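Local structure of L-methionine gamma-lyase (Fusobacterium nucleatum subsp. nucleatum, 6LXU) at residues 77-82 / 198-203; 272-277 / 377-382; 333-338 / 385-390. The protein is a pyridoxal-phosphate-dependent enzyme of the Cys/Met metabolism family, a four-chain assembly built on the fold of the PLP-dependent aminotransferase clan. All coordinates share one frame; numbering follows the deposited sequence. Where two conformers were deposited one is given.

Interaction 1: 77-82 / 198-203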
ATOM      1  N   LEU A  77     -19.840  -4.208 -16.004  1.00  6.96           N
ATOM      2  CA  LEU A  77     -20.587  -2.959 -15.891  1.00  7.07           C
ATOM      3  C   LEU A  77     -20.965  -2.356 -17.233  1.00  7.13           C
ATOM      4  O   LEU A  77     -22.068  -1.821 -17.370  1.00  7.62           O
ATOM      5  CB  LEU A  77     -19.809  -1.939 -15.057  1.00  7.53           C
ATOM      6  CG  LEU A  77     -19.685  -2.298 -13.571  1.00  8.13           C
ATOM      7  CD1 LEU A  77     -18.624  -1.435 -12.908  1.00  8.43           C
ATOM      8  CD2 LEU A  77     -21.006  -2.168 -12.826  1.00  8.69           C
ATOM      9  N   GLU A  78     -20.069  -2.437 -18.209  1.00  6.82           N
ATOM     10  CA  GLU A  78     -20.338  -1.947 -19.564  1.00  7.14           C
ATOM     11  C   GLU A  78     -21.082  -2.961 -20.442  1.00  7.45           C
ATOM     12  O   GLU A  78     -21.461  -2.660 -21.569  1.00  7.91           O
ATOM     13  CB  GLU A  78     -19.032  -1.545 -20.258  1.00  6.90           C
ATOM     14  CG  GLU A  78     -18.390  -0.283 -19.709  1.00  6.98           C
ATOM     15  CD  GLU A  78     -19.088   1.018 -20.084  1.00  7.07           C
ATOM     16  OE1 GLU A  78     -20.113   1.008 -20.817  1.00  8.00           O
ATOM     17  OE2 GLU A  78     -18.622   2.087 -19.608  1.00  7.30           O
ATOM     18  N   GLU A  79     -21.241  -4.179 -19.924  1.00  7.89           N
ATOM     19  CA  GLU A  79     -21.859  -5.297 -20.651  1.00  8.97           C
ATOM     20  C   GLU A  79     -21.106  -5.619 -21.940  1.00  8.93           C
ATOM     21  O   GLU A  79     -21.702  -5.854 -22.998  1.00 10.13           O
ATOM     22  CB  GLU A  79     -23.358  -5.057 -20.866  1.00 10.17           C
ATOM     23  CG  GLU A  79     -24.106  -4.902 -19.547  1.00 11.58           C
ATOM     24  CD  GLU A  79     -25.594  -4.688 -19.721  1.00 13.22           C
ATOM     25  OE1 GLU A  79     -26.210  -5.359 -20.572  1.00 15.69           O
ATOM     26  OE2 GLU A  79     -26.143  -3.845 -18.996  1.00 14.14           O
ATOM     27  N   GLY A  80     -19.779  -5.626 -21.838  1.00  8.67           N
ATOM     28  CA  GLY A  80     -18.905  -6.081 -22.898  1.00  8.65           C
ATOM     29  C   GLY A  80     -18.205  -7.377 -22.567  1.00  8.54           C
ATOM     30  O   GLY A  80     -18.267  -7.876 -21.443  1.00  9.15           O
ATOM     31  N   GLU A  81     -17.497  -7.916 -23.550  1.00  8.72           N
ATOM     32  CA  GLU A  81     -16.885  -9.228 -23.384  1.00  9.14           C
ATOM     33  C   GLU A  81     -15.646  -9.232 -22.504  1.00  8.40           C
ATOM     34  O   GLU A  81     -15.414 -10.187 -21.778  1.00  8.93           O
ATOM     35  CB  GLU A  81     -16.503  -9.818 -24.730  1.00 10.15           C
ATOM     36  CG  GLU A  81     -17.690 -10.082 -25.648  1.00 11.40           C
ATOM     37  CD  GLU A  81     -17.322 -10.750 -26.962  1.00 12.37           C
ATOM     38  OE1 GLU A  81     -16.138 -11.038 -27.214  1.00 11.74           O
ATOM     39  OE2 GLU A  81     -18.251 -11.010 -27.770  1.00 15.60           O
ATOM     40  N   ALA A  82     -14.825  -8.186 -22.622  1.00  7.63           N
ATOM     41  CA  ALA A  82     -13.478  -8.211 -22.066  1.00  7.35           C
ATOM     42  C   ALA A  82     -13.039  -6.828 -21.635  1.00  6.92           C
ATOM     43  O   ALA A  82     -13.338  -5.851 -22.299  1.00  7.30           O
ATOM     44  CB  ALA A  82     -12.522  -8.756 -23.112  1.00  7.58           C
ATOM     45  N   PRO A 198     -22.180   2.551 -23.971  1.00  7.24           N
ATOM     46  CA  PRO A 198     -22.043   2.722 -25.413  1.00  7.41           C
ATOM     47  C   PRO A 198     -22.049   1.423 -26.218  1.00  7.75           C
ATOM     48  O   PRO A 198     -22.519   1.430 -27.378  1.00  7.53           O
ATOM     49  CB  PRO A 198     -20.705   3.471 -25.549  1.00  7.35           C
ATOM     50  CG  PRO A 198     -20.571   4.225 -24.264  1.00  7.37           C
ATOM     51  CD  PRO A 198     -21.132   3.297 -23.236  1.00  7.22           C
ATOM     52  N   LEU A 199     -21.551   0.330 -25.660  1.00  8.00           N
ATOM     53  CA  LEU A 199     -21.528  -0.923 -26.419  1.00  8.92           C
ATOM     54  C   LEU A 199     -22.937  -1.384 -26.777  1.00  9.47           C
ATOM     55  O   LEU A 199     -23.139  -1.991 -27.839  1.00 10.57           O
ATOM     56  CB  LEU A 199     -20.800  -2.019 -25.642  1.00  9.18           C
ATOM     57  CG  LEU A 199     -19.335  -1.715 -25.299  1.00  9.39           C
ATOM     58  CD1 LEU A 199     -18.751  -2.857 -24.498  1.00  9.76           C
ATOM     59  CD2 LEU A 199     -18.481  -1.443 -26.531  1.00  9.73           C
ATOM     60  N   LYS A 200     -23.915  -1.051 -25.946  1.00  9.80           N
ATOM     61  CA  LYS A 200     -25.312  -1.416 -26.228  1.00 10.88           C
ATOM     62  C   LYS A 200     -25.912  -0.585 -27.352  1.00 10.87           C
ATOM     63  O   LYS A 200     -26.999  -0.929 -27.857  1.00 12.35           O
ATOM     64  CB  LYS A 200     -26.146  -1.308 -24.952  1.00 12.33           C
ATOM     65  CG  LYS A 200     -25.614  -2.196 -23.834  1.00 14.20           C
ATOM     66  CD  LYS A 200     -26.508  -2.203 -22.609  1.00 16.42           C
ATOM     67  CE  LYS A 200     -27.739  -3.070 -22.814  1.00 18.24           C
ATOM     68  NZ  LYS A 200     -28.454  -3.302 -21.536  1.00 20.20           N
ATOM     69  N   LEU A 201     -25.226   0.485 -27.758  1.00 10.42           N
ATOM     70  CA  LEU A 201     -25.657   1.375 -28.833  1.00 10.50           C
ATOM     71  C   LEU A 201     -24.916   1.120 -30.143  1.00 10.23           C
ATOM     72  O   LEU A 201     -25.102   1.863 -31.097  1.00 11.03           O
ATOM     73  CB  LEU A 201     -25.479   2.833 -28.392  1.00 10.78           C
ATOM     74  CG  LEU A 201     -26.175   3.168 -27.068  1.00 11.39           C
ATOM     75  CD1 LEU A 201     -25.871   4.605 -26.683  1.00 11.82           C
ATOM     76  CD2 LEU A 201     -27.679   2.947 -27.121  1.00 11.94           C
ATOM     77  N   GLY A 202     -24.086   0.083 -30.187  1.00  9.75           N
ATOM     78  CA  GLY A 202     -23.339  -0.285 -31.393  1.00  9.89           C
ATOM     79  C   GLY A 202     -21.892   0.173 -31.431  1.00  9.26           C
ATOM     80  O   GLY A 202     -21.219  -0.045 -32.424  1.00 10.55           O
ATOM     81  N   VAL A 203     -21.394   0.792 -30.357  1.00  8.50           N
ATOM     82  CA  VAL A 203     -19.989   1.216 -30.292  1.00  8.23           C
ATOM     83  C   VAL A 203     -19.100  -0.024 -30.188  1.00  7.84           C
ATOM     84  O   VAL A 203     -19.490  -1.023 -29.613  1.00  8.55           O
ATOM     85  CB  VAL A 203     -19.819   2.167 -29.091  1.00  8.43           C
ATOM     86  CG1 VAL A 203     -18.361   2.449 -28.751  1.00  8.54           C
ATOM     87  CG2 VAL A 203     -20.594   3.448 -29.355  1.00  8.52           C
TER
HETATM   88  O   HOH W   1     -21.194  -0.258 -22.901  1.00  8.13           O

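Interaction 2: 272-277 / 377-382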
ATOM      1  N   LYS A 272     -27.718  13.231  -7.656  1.00  7.28           N
ATOM      2  CA  LYS A 272     -28.744  13.873  -6.814  0.50  7.74           C
ATOM      3  C   LYS A 272     -28.270  15.265  -6.402  1.00  7.52           C
ATOM      4  O   LYS A 272     -28.997  16.265  -6.531  1.00  7.78           O
ATOM      5  CB  LYS A 272     -29.021  13.006  -5.575  0.50  8.47           C
ATOM      6  CG  LYS A 272     -30.098  13.508  -4.611  0.50  9.38           C
ATOM      7  CD  LYS A 272     -30.078  12.729  -3.297  0.50 10.07           C
ATOM      8  CE  LYS A 272     -31.194  13.131  -2.345  0.50 10.85           C
ATOM      9  NZ  LYS A 272     -32.538  12.933  -2.952  0.50 11.62           N
ATOM     10  N   ASN A 273     -27.049  15.337  -5.891  1.00  6.97           N
ATOM     11  CA  ASN A 273     -26.465  16.619  -5.533  1.00  6.78           C
ATOM     12  C   ASN A 273     -26.409  17.541  -6.737  1.00  6.89           C
ATOM     13  O   ASN A 273     -26.773  18.717  -6.639  1.00  6.92           O
ATOM     14  CB  ASN A 273     -25.031  16.452  -5.002  1.00  6.62           C
ATOM     15  CG  ASN A 273     -24.958  15.985  -3.561  1.00  6.66           C
ATOM     16  OD1 ASN A 273     -25.960  15.874  -2.865  1.00  7.07           O
ATOM     17  ND2 ASN A 273     -23.724  15.722  -3.101  1.00  6.83           N
ATOM     18  N   ALA A 274     -25.934  17.026  -7.862  1.00  6.65           N
ATOM     19  CA  ALA A 274     -25.738  17.876  -9.029  1.00  6.98           C
ATOM     20  C   ALA A 274     -27.040  18.473  -9.538  1.00  7.29           C
ATOM     21  O   ALA A 274     -27.078  19.656  -9.872  1.00  7.30           O
ATOM     22  CB  ALA A 274     -25.043  17.115 -10.141  1.00  6.91           C
ATOM     23  N   ARG A 275     -28.101  17.678  -9.606  1.00  7.77           N
ATOM     24  CA  ARG A 275     -29.375  18.201 -10.116  1.00  8.89           C
ATOM     25  C   ARG A 275     -29.879  19.353  -9.243  1.00  8.52           C
ATOM     26  O   ARG A 275     -30.380  20.370  -9.762  1.00  8.75           O
ATOM     27  CB  ARG A 275     -30.413  17.076 -10.279  1.00 10.63           C
ATOM     28  CG  ARG A 275     -30.124  16.248 -11.529  1.00 12.59           C
ATOM     29  CD  ARG A 275     -31.091  15.118 -11.842  1.00 14.78           C
ATOM     30  NE  ARG A 275     -30.628  13.837 -11.304  1.00 16.56           N
ATOM     31  CZ  ARG A 275     -30.977  13.322 -10.124  1.00 16.64           C
ATOM     32  NH1 ARG A 275     -31.816  13.978  -9.320  1.00 18.01           N
ATOM     33  NH2 ARG A 275     -30.490  12.146  -9.741  1.00 15.54           N
ATOM     34  N   THR A 276     -29.722  19.238  -7.928  1.00  8.32           N
ATOM     35  CA  THR A 276     -30.115  20.290  -7.015  1.00  8.50           C
ATOM     36  C   THR A 276     -29.264  21.544  -7.198  1.00  8.24           C
ATOM     37  O   THR A 276     -29.778  22.675  -7.180  1.00  8.55           O
ATOM     38  CB  THR A 276     -30.032  19.757  -5.572  1.00  9.13           C
ATOM     39  OG1 THR A 276     -30.934  18.658  -5.450  1.00 10.57           O
ATOM     40  CG2 THR A 276     -30.394  20.808  -4.567  1.00  9.65           C
ATOM     41  N   ILE A 277     -27.969  21.358  -7.406  1.00  7.48           N
ATOM     42  CA  ILE A 277     -27.074  22.485  -7.640  1.00  7.52           C
ATOM     43  C   ILE A 277     -27.370  23.153  -8.988  1.00  7.49           C
ATOM     44  O   ILE A 277     -27.305  24.385  -9.080  1.00  7.66           O
ATOM     45  CB  ILE A 277     -25.598  22.045  -7.505  1.00  7.38           C
ATOM     46  CG1 ILE A 277     -25.325  21.644  -6.051  1.00  7.47           C
ATOM     47  CG2 ILE A 277     -24.633  23.136  -7.940  1.00  7.55           C
ATOM     48  CD1 ILE A 277     -24.085  20.797  -5.889  1.00  7.78           C
ATOM     49  N   LEU A 377     -17.553  22.753 -12.564  1.00  6.84           N
ATOM     50  CA  LEU A 377     -17.769  22.185 -11.246  1.00  6.65           C
ATOM     51  C   LEU A 377     -17.951  20.668 -11.344  1.00  6.38           C
ATOM     52  O   LEU A 377     -18.833  20.176 -12.064  1.00  6.76           O
ATOM     53  CB  LEU A 377     -19.016  22.822 -10.646  1.00  6.93           C
ATOM     54  CG  LEU A 377     -19.387  22.430  -9.226  1.00  7.15           C
ATOM     55  CD1 LEU A 377     -18.364  22.945  -8.238  1.00  7.23           C
ATOM     56  CD2 LEU A 377     -20.764  22.976  -8.875  1.00  7.35           C
ATOM     57  N   SER A 378     -17.105  19.925 -10.618  1.00  6.00           N
ATOM     58  CA  SER A 378     -17.287  18.481 -10.412  1.00  5.93           C
ATOM     59  C   SER A 378     -17.972  18.307  -9.066  1.00  5.78           C
ATOM     60  O   SER A 378     -17.347  18.502  -8.012  1.00  5.81           O
ATOM     61  CB  SER A 378     -15.940  17.774 -10.414  1.00  5.98           C
ATOM     62  OG  SER A 378     -16.095  16.407 -10.047  1.00  6.10           O
ATOM     63  N   VAL A 379     -19.254  17.996  -9.084  1.00  5.70           N
ATOM     64  CA  VAL A 379     -20.018  17.914  -7.855  1.00  5.84           C
ATOM     65  C   VAL A 379     -19.633  16.643  -7.084  1.00  5.79           C
ATOM     66  O   VAL A 379     -19.680  15.539  -7.639  1.00  5.80           O
ATOM     67  CB  VAL A 379     -21.528  17.909  -8.162  1.00  6.04           C
ATOM     68  CG1 VAL A 379     -22.361  17.703  -6.903  1.00  6.38           C
ATOM     69  CG2 VAL A 379     -21.938  19.205  -8.868  1.00  6.35           C
ATOM     70  N   GLY A 380     -19.267  16.824  -5.817  1.00  5.68           N
ATOM     71  CA  GLY A 380     -18.889  15.723  -4.942  1.00  5.81           C
ATOM     72  C   GLY A 380     -20.049  15.179  -4.140  1.00  5.90           C
ATOM     73  O   GLY A 380     -21.215  15.317  -4.520  1.00  6.42           O
ATOM     74  N   LEU A 381     -19.701  14.540  -3.022  1.00  5.77           N
ATOM     75  CA  LEU A 381     -20.643  13.787  -2.188  1.00  5.83           C
ATOM     76  C   LEU A 381     -20.978  14.478  -0.872  1.00  5.90           C
ATOM     77  O   LEU A 381     -21.686  13.918  -0.050  1.00  6.24           O
ATOM     78  CB  LEU A 381     -20.074  12.390  -1.913  1.00  5.94           C
ATOM     79  CG  LEU A 381     -19.717  11.564  -3.143  1.00  6.28           C
ATOM     80  CD1 LEU A 381     -19.160  10.210  -2.743  1.00  6.62           C
ATOM     81  CD2 LEU A 381     -20.906  11.403  -4.070  1.00  6.49           C
ATOM     82  N   GLU A 382     -20.503  15.701  -0.680  1.00  5.90           N
ATOM     83  CA  GLU A 382     -20.829  16.449   0.525  1.00  6.08           C
ATOM     84  C   GLU A 382     -22.336  16.683   0.605  1.00  6.31           C
ATOM     85  O   GLU A 382     -23.067  16.552  -0.393  1.00  6.45           O
ATOM     86  CB  GLU A 382     -20.108  17.794   0.562  1.00  6.13           C
ATOM     87  CG  GLU A 382     -18.590  17.709   0.485  1.00  6.14           C
ATOM     88  CD  GLU A 382     -18.022  17.841  -0.910  1.00  6.04           C
ATOM     89  OE1 GLU A 382     -18.783  17.639  -1.887  1.00  5.95           O
ATOM     90  OE2 GLU A 382     -16.818  18.159  -1.031  1.00  6.16           O
TER

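Interaction 3: 333-338 / 385-390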
ATOM      1  N   LEU A 333     -14.163  30.424  -2.022  1.00 10.75           N
ATOM      2  CA  LEU A 333     -14.784  29.146  -1.641  1.00 10.77           C
ATOM      3  C   LEU A 333     -13.978  28.458  -0.553  1.00 11.40           C
ATOM      4  O   LEU A 333     -12.748  28.501  -0.564  1.00 12.58           O
ATOM      5  CB  LEU A 333     -14.966  28.239  -2.856  1.00 10.32           C
ATOM      6  CG  LEU A 333     -15.902  28.817  -3.929  1.00 10.15           C
ATOM      7  CD1 LEU A 333     -15.891  27.959  -5.190  1.00  9.92           C
ATOM      8  CD2 LEU A 333     -17.310  28.987  -3.395  1.00 10.24           C
ATOM      9  N   LYS A 334     -14.695  27.868   0.394  1.00 11.61           N
ATOM     10  CA  LYS A 334     -14.105  27.187   1.551  1.00 12.56           C
ATOM     11  C   LYS A 334     -14.307  25.675   1.569  1.00 11.93           C
ATOM     12  O   LYS A 334     -13.562  24.975   2.266  1.00 14.32           O
ATOM     13  CB  LYS A 334     -14.675  27.771   2.845  1.00 14.61           C
ATOM     14  CG  LYS A 334     -14.524  29.282   3.005  1.00 16.68           C
ATOM     15  CD  LYS A 334     -13.074  29.724   2.909  1.00 18.80           C
ATOM     16  CE  LYS A 334     -12.865  31.166   3.355  1.00 20.64           C
ATOM     17  NZ  LYS A 334     -13.491  32.137   2.420  1.00 22.47           N
ATOM     18  N   LEU A 335     -15.283  25.171   0.824  1.00  9.91           N
ATOM     19  CA  LEU A 335     -15.586  23.743   0.799  0.60  9.63           C
ATOM     20  C   LEU A 335     -15.146  23.146  -0.533  1.00  9.02           C
ATOM     21  O   LEU A 335     -14.413  22.148  -0.553  1.00  9.07           O
ATOM     22  CB  LEU A 335     -17.072  23.507   1.059  0.60  9.71           C
ATOM     23  CG  LEU A 335     -17.508  22.044   1.172  0.60  9.97           C
ATOM     24  CD1 LEU A 335     -16.760  21.349   2.299  0.60 10.25           C
ATOM     25  CD2 LEU A 335     -19.013  21.959   1.371  0.60  9.98           C
ATOM     26  N   CYS A 336     -15.579  23.745  -1.641  1.00  8.35           N
ATOM     27  CA  CYS A 336     -15.136  23.335  -2.963  1.00  8.30           C
ATOM     28  C   CYS A 336     -13.635  23.544  -3.067  1.00  8.24           C
ATOM     29  O   CYS A 336     -13.124  24.580  -2.617  1.00  9.83           O
ATOM     30  CB  CYS A 336     -15.813  24.195  -4.019  1.00  8.35           C
ATOM     31  SG  CYS A 336     -17.624  24.191  -4.006  1.00  8.86           S
ATOM     32  N   SER A 337     -12.929  22.595  -3.680  1.00  7.59           N
ATOM     33  CA  SER A 337     -11.471  22.666  -3.795  1.00  7.78           C
ATOM     34  C   SER A 337     -11.059  23.069  -5.194  1.00  7.26           C
ATOM     35  O   SER A 337     -11.606  22.574  -6.177  1.00  7.14           O
ATOM     36  CB  SER A 337     -10.853  21.312  -3.458  1.00  8.30           C
ATOM     37  OG  SER A 337     -11.088  20.947  -2.098  1.00  9.55           O
ATOM     38  N   LEU A 338     -10.045  23.933  -5.269  1.00  7.19           N
ATOM     39  CA  LEU A 338      -9.530  24.444  -6.534  0.50  7.26           C
ATOM     40  C   LEU A 338      -8.528  23.429  -7.079  1.00  7.25           C
ATOM     41  O   LEU A 338      -7.451  23.271  -6.510  1.00  7.49           O
ATOM     42  CB  LEU A 338      -8.859  25.808  -6.319  0.50  7.15           C
ATOM     43  CG  LEU A 338      -9.632  26.850  -5.503  0.50  7.07           C
ATOM     44  CD1 LEU A 338      -8.922  28.199  -5.520  0.50  7.14           C
ATOM     45  CD2 LEU A 338     -11.045  26.960  -6.043  0.50  7.02           C
ATOM     46  N   GLU A 385     -26.642  20.915   0.924  1.00  8.59           N
ATOM     47  CA  GLU A 385     -26.880  22.205   1.579  1.00  9.46           C
ATOM     48  C   GLU A 385     -25.560  22.915   1.833  1.00  9.02           C
ATOM     49  O   GLU A 385     -25.489  24.144   1.757  1.00  9.11           O
ATOM     50  CB  GLU A 385     -27.626  22.047   2.910  1.00 10.92           C
ATOM     51  CG  GLU A 385     -29.021  21.434   2.821  1.00 12.46           C
ATOM     52  CD  GLU A 385     -29.070  19.914   2.695  1.00 13.37           C
ATOM     53  OE1 GLU A 385     -28.010  19.239   2.778  1.00 13.02           O
ATOM     54  OE2 GLU A 385     -30.194  19.385   2.526  1.00 16.17           O
ATOM     55  N   ASP A 386     -24.509  22.152   2.148  1.00  8.34           N
ATOM     56  CA  ASP A 386     -23.203  22.730   2.426  1.00  8.15           C
ATOM     57  C   ASP A 386     -22.502  23.180   1.146  1.00  7.80           C
ATOM     58  O   ASP A 386     -21.828  24.214   1.137  1.00  7.93           O
ATOM     59  CB  ASP A 386     -22.333  21.715   3.180  1.00  8.31           C
ATOM     60  CG  ASP A 386     -22.923  21.311   4.517  1.00  8.66           C
ATOM     61  OD1 ASP A 386     -23.593  22.163   5.170  1.00  9.99           O
ATOM     62  OD2 ASP A 386     -22.721  20.147   4.934  1.00  8.27           O
ATOM     63  N   ILE A 387     -22.639  22.410   0.068  1.00  7.58           N
ATOM     64  CA  ILE A 387     -22.053  22.814  -1.202  1.00  7.58           C
ATOM     65  C   ILE A 387     -22.722  24.114  -1.677  1.00  7.66           C
ATOM     66  O   ILE A 387     -22.038  25.051  -2.074  1.00  7.86           O
ATOM     67  CB  ILE A 387     -22.184  21.721  -2.285  1.00  7.28           C
ATOM     68  CG1 ILE A 387     -21.536  20.389  -1.837  1.00  7.24           C
ATOM     69  CG2 ILE A 387     -21.537  22.191  -3.584  1.00  7.58           C
ATOM     70  CD1 ILE A 387     -21.900  19.223  -2.743  1.00  7.14           C
ATOM     71  N   ILE A 388     -24.049  24.140  -1.622  1.00  7.92           N
ATOM     72  CA  ILE A 388     -24.800  25.333  -2.024  1.00  8.62           C
ATOM     73  C   ILE A 388     -24.478  26.528  -1.133  1.00  9.03           C
ATOM     74  O   ILE A 388     -24.303  27.634  -1.651  1.00  9.20           O
ATOM     75  CB  ILE A 388     -26.307  25.038  -2.126  1.00  9.11           C
ATOM     76  CG1 ILE A 388     -26.545  24.135  -3.347  1.00  9.70           C
ATOM     77  CG2 ILE A 388     -27.108  26.338  -2.267  1.00  9.37           C
ATOM     78  CD1 ILE A 388     -27.954  23.611  -3.530  1.00  9.88           C
ATOM     79  N   ALA A 389     -24.368  26.330   0.175  1.00  8.80           N
ATOM     80  CA  ALA A 389     -24.015  27.451   1.055  1.00  9.08           C
ATOM     81  C   ALA A 389     -22.657  28.030   0.689  1.00  9.04           C
ATOM     82  O   ALA A 389     -22.463  29.260   0.708  1.00  9.33           O
ATOM     83  CB  ALA A 389     -24.055  27.020   2.512  1.00  9.37           C
ATOM     84  N   ASP A 390     -21.706  27.166   0.337  1.00  8.60           N
ATOM     85  CA  ASP A 390     -20.389  27.626  -0.059  1.00  8.65           C
ATOM     86  C   ASP A 390     -20.455  28.427  -1.362  1.00  8.88           C
ATOM     87  O   ASP A 390     -19.901  29.516  -1.443  1.00  9.10           O
ATOM     88  CB  ASP A 390     -19.429  26.428  -0.193  1.00  8.59           C
ATOM     89  CG  ASP A 390     -17.987  26.827  -0.368  1.00  9.02           C
ATOM     90  OD1 ASP A 390     -17.547  27.812   0.287  1.00  9.55           O
ATOM     91  OD2 ASP A 390     -17.256  26.124  -1.110  1.00  8.68           O
TER

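Interaction 1: 77-82 / 198-203
K200 and E79 form a salt bridge between the end of helix 65-78 and the 3-10 turn 198-201. The CB of K200 points toward segment 77-82, and the chain runs extended as far as CD. There it crosses the E79 side chain at a slant, with CD 3.8 Å from E79 OE1. A bend at chi3 (77°) then turns the last two atoms. CE lies 3.6 Å from E79 OE1, and NZ binds that oxygen at 3.2 Å. The ammonium comes from the syn side, 32° out of the carboxylate plane. A second bond, from NZ to E79 OE2 at 3.5 Å, is weak. E79 OE2 also has salt bridges to K197 and K8, so the carboxylate is shared among three lysines.

The helix ends at this point: E79 has positive phi and is the C-prime residue of a Schellman motif. Beside the bridge, L199 lays CD1 on the bare backbone of G80, 3.6 Å from its CA. A water links E78 to L199. It donates to E78 O and E78 OE1 and accepts from L199 N at 2.8 Å. E78 OE1 also touches P198 CD at 3.5 Å, while E78 OE2 is held by H208 and N188.

The contact joins a helix end to the loop that leads into strand 205-209. V206 of that strand touches the side chains of E78, P198 and L199. P198 also packs on L169 of helix 169-176 and on V186 of strand 183-187.

Interaction 2: 272-277 / 377-382
V379 meets N273, A274 and I277 where helix 263-282 packs on the end of strand 374-378. This is helix-on-sheet packing in the C-terminal part of a fold type I PLP-dependent enzyme. The sheet is the mixed one that holds strands 314-319 and 374-378.

V379 points toward the helix and spreads its two methyls over it. CG1 is anti to the backbone N (chi1 175°) and lies 3.5 Å from N273 CB. CG2, anti to the carbonyl carbon, rests on A274 CB at 4.0 Å. I277 comes from one turn further along the helix. Its CD1 meets V379 CG1 tip to tip, 3.7 Å away. The I277 and L377 side chains instead cross at about a right angle, with I277 CG2 against L377 CD2 at 4.0 Å. I315 of strand 314-319 touches both I277 and V379 and extends this apolar layer.

Beyond the strand the contact turns polar. N273 points toward the loop 380-382, and its amide nitrogen makes two hydrogen bonds to backbone carbonyls. Buried carbonyls of G380 and E382 are thus satisfied from one side chain. H270, one turn earlier on the same helix, binds V379 O, so the helix holds this loop at three carbonyls. The E382 carboxylate turns elsewhere, to T347 and to H17 of the second subunit.

The two amide bonds differ in shape. G380 O lies 2.9 Å from N273 ND2, near the amide plane, with an N-H...O angle of 156°. E382 O is also 2.9 Å from N273 ND2, but it is tilted out of that plane and the bond is more bent, at 130°.

Interaction 3: 333-338 / 385-390
L333 and D390 bring the two backbones nearest, with their CA atoms 6.0 Å apart. Segment 385-390 is regular helix. Segment 333-338 is a loop that bends past the helix side and becomes strand 337-338. In the bend, the amides of K334, L335 and C336 are directed at the helix.

The D390 carboxylate receives all three. Its CG is anti to the backbone N (chi1 -170°), which carries the group out from the helix to the loop. K334 N binds OD1 through the syn lone pair, at 2.9 Å and almost straight (175°). D390 OD2 takes two amides from the same face of its plane. L335 N reaches OD2 at 2.9 Å from above the carboxylate, while C336 N reaches OD2 at 3.0 Å, nearly along its C-O axis. Three N-H groups would probably stabilise the negative charge. Q393, further along the helix, also binds OD1.

Apolar groups surround this site. L333 CD2 lies 3.3 Å from D390 O, and L335 CB lies 3.4 Å from D390 OD2. The C336 sulfur, SG, is 4.4 Å from I387 CG2. L335 has two conformers; in one of them CD2 comes to 3.6 Å from D386 O, so this contact is less certain. The D386 carboxylate faces the second subunit, where T13 and G10 bind it.

D390 gathers three consecutive backbone N-H groups of the loop on one side-chain carboxylate. These bonds tie the loop before strand 337-338 to the C-terminal helix 384-396. That strand is an outermost one, within this chain, of the five-stranded mixed sheet; L338 makes backbone hydrogen bonds to the third subunit. The arrangement is alpha/beta packing within the C-terminal part of a fold type I PLP-dependent enzyme.

How the interactions relate
Interactions 2 and 3 are neighbours, with centres about 11 Å apart, and both reach the five-stranded sheet. Helix 384-396 joins them: I277 CD1 lies 3.7 Å from I387 CG2, and E382 OE1 lies 3.6 Å from I387 CD1. Both also touch the second subunit. Interaction 1 stands apart, beside the seven-stranded sheet. Its centre is about 27 Å from that of interaction 2 and about 36 Å from that of interaction 3, and it touches neither. In sequence it lies near the cofactor lysine: segment 198-203 leads into strand 205-209, and K212, which carries the pyridoxal phosphate, follows soon after.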